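Local coordinates for G-protein alpha subunit Galpha7 (Naegleria fowleri, PDB 6NE6) that probably binds GTP and hydrolyses it to GDP, acting as the nucleotide-dependent switch of a heterotrimeric G protein in signalling, at residues K10-V15 with S320-A325. Sequence-based numbering, arbitrary orientation.
Sequences KKILLV and SDILSA
A water joins Lys10 to Ile322: it donates to Ile322 O at 2.9 Å and accepts a weak bond from Lys10 NZ at 3.2 Å, so the ammonium reaches the last turns of helix 308-326 indirectly. The pairing belongs to the Ras-like P-loop fold of G-protein alpha subunits, in which a mostly parallel sheet is flanked by helices; strand 10-16 leads into what is probably the nucleotide-binding P-loop, and the C-terminal helix packs across its start. The two short segments run at 129° to each other, with axes 11.2 Å apart at their closest, a separation bridged by side chains.

Ile322 takes part with two branches that have different partners. Its CG2 methyl, anti to the backbone N, meets the lysine chain, which slides past in the opposite direction; Lys10 CE lies a tight 3.4 Å from Ile322 CG2. Bends at chi3 (81°) and chi4 (74°) fold that lysine so that its CE-NZ bond passes the water side-on, consistent with the weakness of the bond, while CD and CE lie against Ile322 CG2. Asp198 and Glu326 lie near as long, weak ion-pair partners, so the ammonium probably sits in a mildly negative surrounding. The longer branch of Ile322 reaches Ile12 instead, and the two side chains meet at a slant, Ile12 CD1 lying 3.8 Å from Ile322 CD1. Ile12 also touches Leu201 and Ile322 touches Ser199, both on the adjoining strand 199-205, so this apolar patch is shared between strands.

Leu323 lies toward strand 173-180, where it touches Leu173; across the contact, its CD2 methyl lies 4.2 Å from Lys10 CD.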
loop_
_atom_site.group_PDB
_atom_site.type_symbol
_atom_site.label_atom_id
_atom_site.label_comp_id
_atom_site.label_asym_id
_atom_site.label_seq_id
_atom_site.Cartn_x
_atom_site.Cartn_y
_atom_site.Cartn_z
ATOM N N LYS A 10 -8.154 15.657 -17.829
ATOM C CA LYS A 10 -8.708 14.332 -17.557
ATOM C C LYS A 10 -8.222 13.862 -16.193
ATOM O O LYS A 10 -7.038 13.550 -16.016
ATOM C CB LYS A 10 -8.330 13.358 -18.670
ATOM C CG LYS A 10 -8.858 13.788 -20.032
ATOM C CD LYS A 10 -8.880 12.655 -21.034
ATOM C CE LYS A 10 -10.112 11.774 -20.846
ATOM N NZ LYS A 10 -11.376 12.390 -21.332
ATOM N N LYS A 11 -9.133 13.803 -15.223
ATOM C CA LYS A 11 -8.749 13.469 -13.859
ATOM C C LYS A 11 -8.966 11.985 -13.599
ATOM O O LYS A 11 -10.008 11.421 -13.950
ATOM C CB LYS A 11 -9.524 14.309 -12.840
ATOM C CG LYS A 11 -9.358 15.819 -13.062
ATOM C CD LYS A 11 -9.487 16.590 -11.758
ATOM C CE LYS A 11 -9.004 18.031 -11.917
ATOM N NZ LYS A 11 -9.237 18.802 -10.658
ATOM N N ILE A 12 -7.978 11.377 -12.954
ATOM C CA ILE A 12 -7.950 9.947 -12.673
ATOM C C ILE A 12 -7.936 9.792 -11.164
ATOM O O ILE A 12 -6.983 10.230 -10.502
ATOM C CB ILE A 12 -6.718 9.285 -13.296
ATOM C CG1 ILE A 12 -6.696 9.539 -14.809
ATOM C CG2 ILE A 12 -6.672 7.799 -12.960
ATOM C CD1 ILE A 12 -5.438 9.023 -15.451
ATOM N N LEU A 13 -8.983 9.176 -10.622
ATOM C CA LEU A 13 -9.170 9.046 -9.183
ATOM C C LEU A 13 -8.675 7.692 -8.715
ATOM O O LEU A 13 -9.112 6.661 -9.231
ATOM C CB LEU A 13 -10.646 9.193 -8.810
ATOM C CG LEU A 13 -11.038 8.963 -7.342
ATOM C CD1 LEU A 13 -10.367 9.989 -6.434
ATOM C CD2 LEU A 13 -12.569 9.012 -7.182
ATOM N N LEU A 14 -7.818 7.695 -7.699
ATOM C CA LEU A 14 -7.379 6.457 -7.057
ATOM C C LEU A 14 -8.393 6.065 -5.993
ATOM O O LEU A 14 -8.747 6.881 -5.136
ATOM C CB LEU A 14 -5.999 6.639 -6.426
ATOM C CG LEU A 14 -4.818 6.775 -7.385
ATOM C CD1 LEU A 14 -3.605 7.294 -6.622
ATOM C CD2 LEU A 14 -4.499 5.420 -8.028
ATOM N N VAL A 15 -8.851 4.808 -6.048
ATOM C CA VAL A 15 -9.845 4.262 -5.128
ATOM C C VAL A 15 -9.308 2.926 -4.624
ATOM O O VAL A 15 -8.784 2.135 -5.412
ATOM C CB VAL A 15 -11.209 4.087 -5.831
ATOM C CG1 VAL A 15 -12.251 3.433 -4.936
ATOM C CG2 VAL A 15 -11.729 5.447 -6.330
ATOM N N SER A 320 -3.174 5.806 -22.382
ATOM C CA SER A 320 -3.415 5.632 -23.808
ATOM C C SER A 320 -4.817 5.110 -24.054
ATOM O O SER A 320 -5.509 5.568 -24.972
ATOM C CB SER A 320 -2.388 4.676 -24.415
ATOM O OG SER A 320 -1.095 5.243 -24.380
ATOM N N ASP A 321 -5.266 4.167 -23.230
ATOM C CA ASP A 321 -6.604 3.632 -23.429
ATOM C C ASP A 321 -7.669 4.671 -23.114
ATOM O O ASP A 321 -8.696 4.739 -23.802
ATOM C CB ASP A 321 -6.810 2.388 -22.578
ATOM C CG ASP A 321 -8.126 1.725 -22.874
ATOM O OD1 ASP A 321 -8.308 1.263 -24.018
ATOM O OD2 ASP A 321 -8.991 1.701 -21.984
ATOM N N ILE A 322 -7.450 5.488 -22.077
ATOM C CA ILE A 322 -8.385 6.571 -21.784
ATOM C C ILE A 322 -8.529 7.477 -22.999
ATOM O O ILE A 322 -9.641 7.847 -23.396
ATOM C CB ILE A 322 -7.929 7.371 -20.555
ATOM C CG1 ILE A 322 -8.140 6.561 -19.286
ATOM C CG2 ILE A 322 -8.702 8.676 -20.469
ATOM C CD1 ILE A 322 -7.453 7.176 -18.067
ATOM N N LEU A 323 -7.404 7.839 -23.606
ATOM C CA LEU A 323 -7.451 8.709 -24.777
ATOM C C LEU A 323 -8.169 8.033 -25.932
ATOM O O LEU A 323 -8.903 8.688 -26.684
ATOM C CB LEU A 323 -6.041 9.121 -25.193
ATOM C CG LEU A 323 -5.343 10.147 -24.293
ATOM C CD1 LEU A 323 -4.020 10.563 -24.891
ATOM C CD2 LEU A 323 -6.256 11.357 -24.090
ATOM N N SER A 324 -7.986 6.720 -26.083
ATOM C CA SER A 324 -8.612 6.031 -27.208
ATOM C C SER A 324 -10.128 5.990 -27.066
ATOM O O SER A 324 -10.841 5.975 -28.074
ATOM C CB SER A 324 -8.041 4.617 -27.355
ATOM O OG SER A 324 -8.600 3.726 -26.408
ATOM N N ALA A 325 -10.638 5.997 -25.835
ATOM C CA ALA A 325 -12.073 6.004 -25.571
ATOM C C ALA A 325 -12.691 7.397 -25.621
ATOM O O ALA A 325 -13.920 7.503 -25.643
ATOM C CB ALA A 325 -12.353 5.379 -24.202
HETATM O O HOH W 1 -11.806 9.353 -22.301
#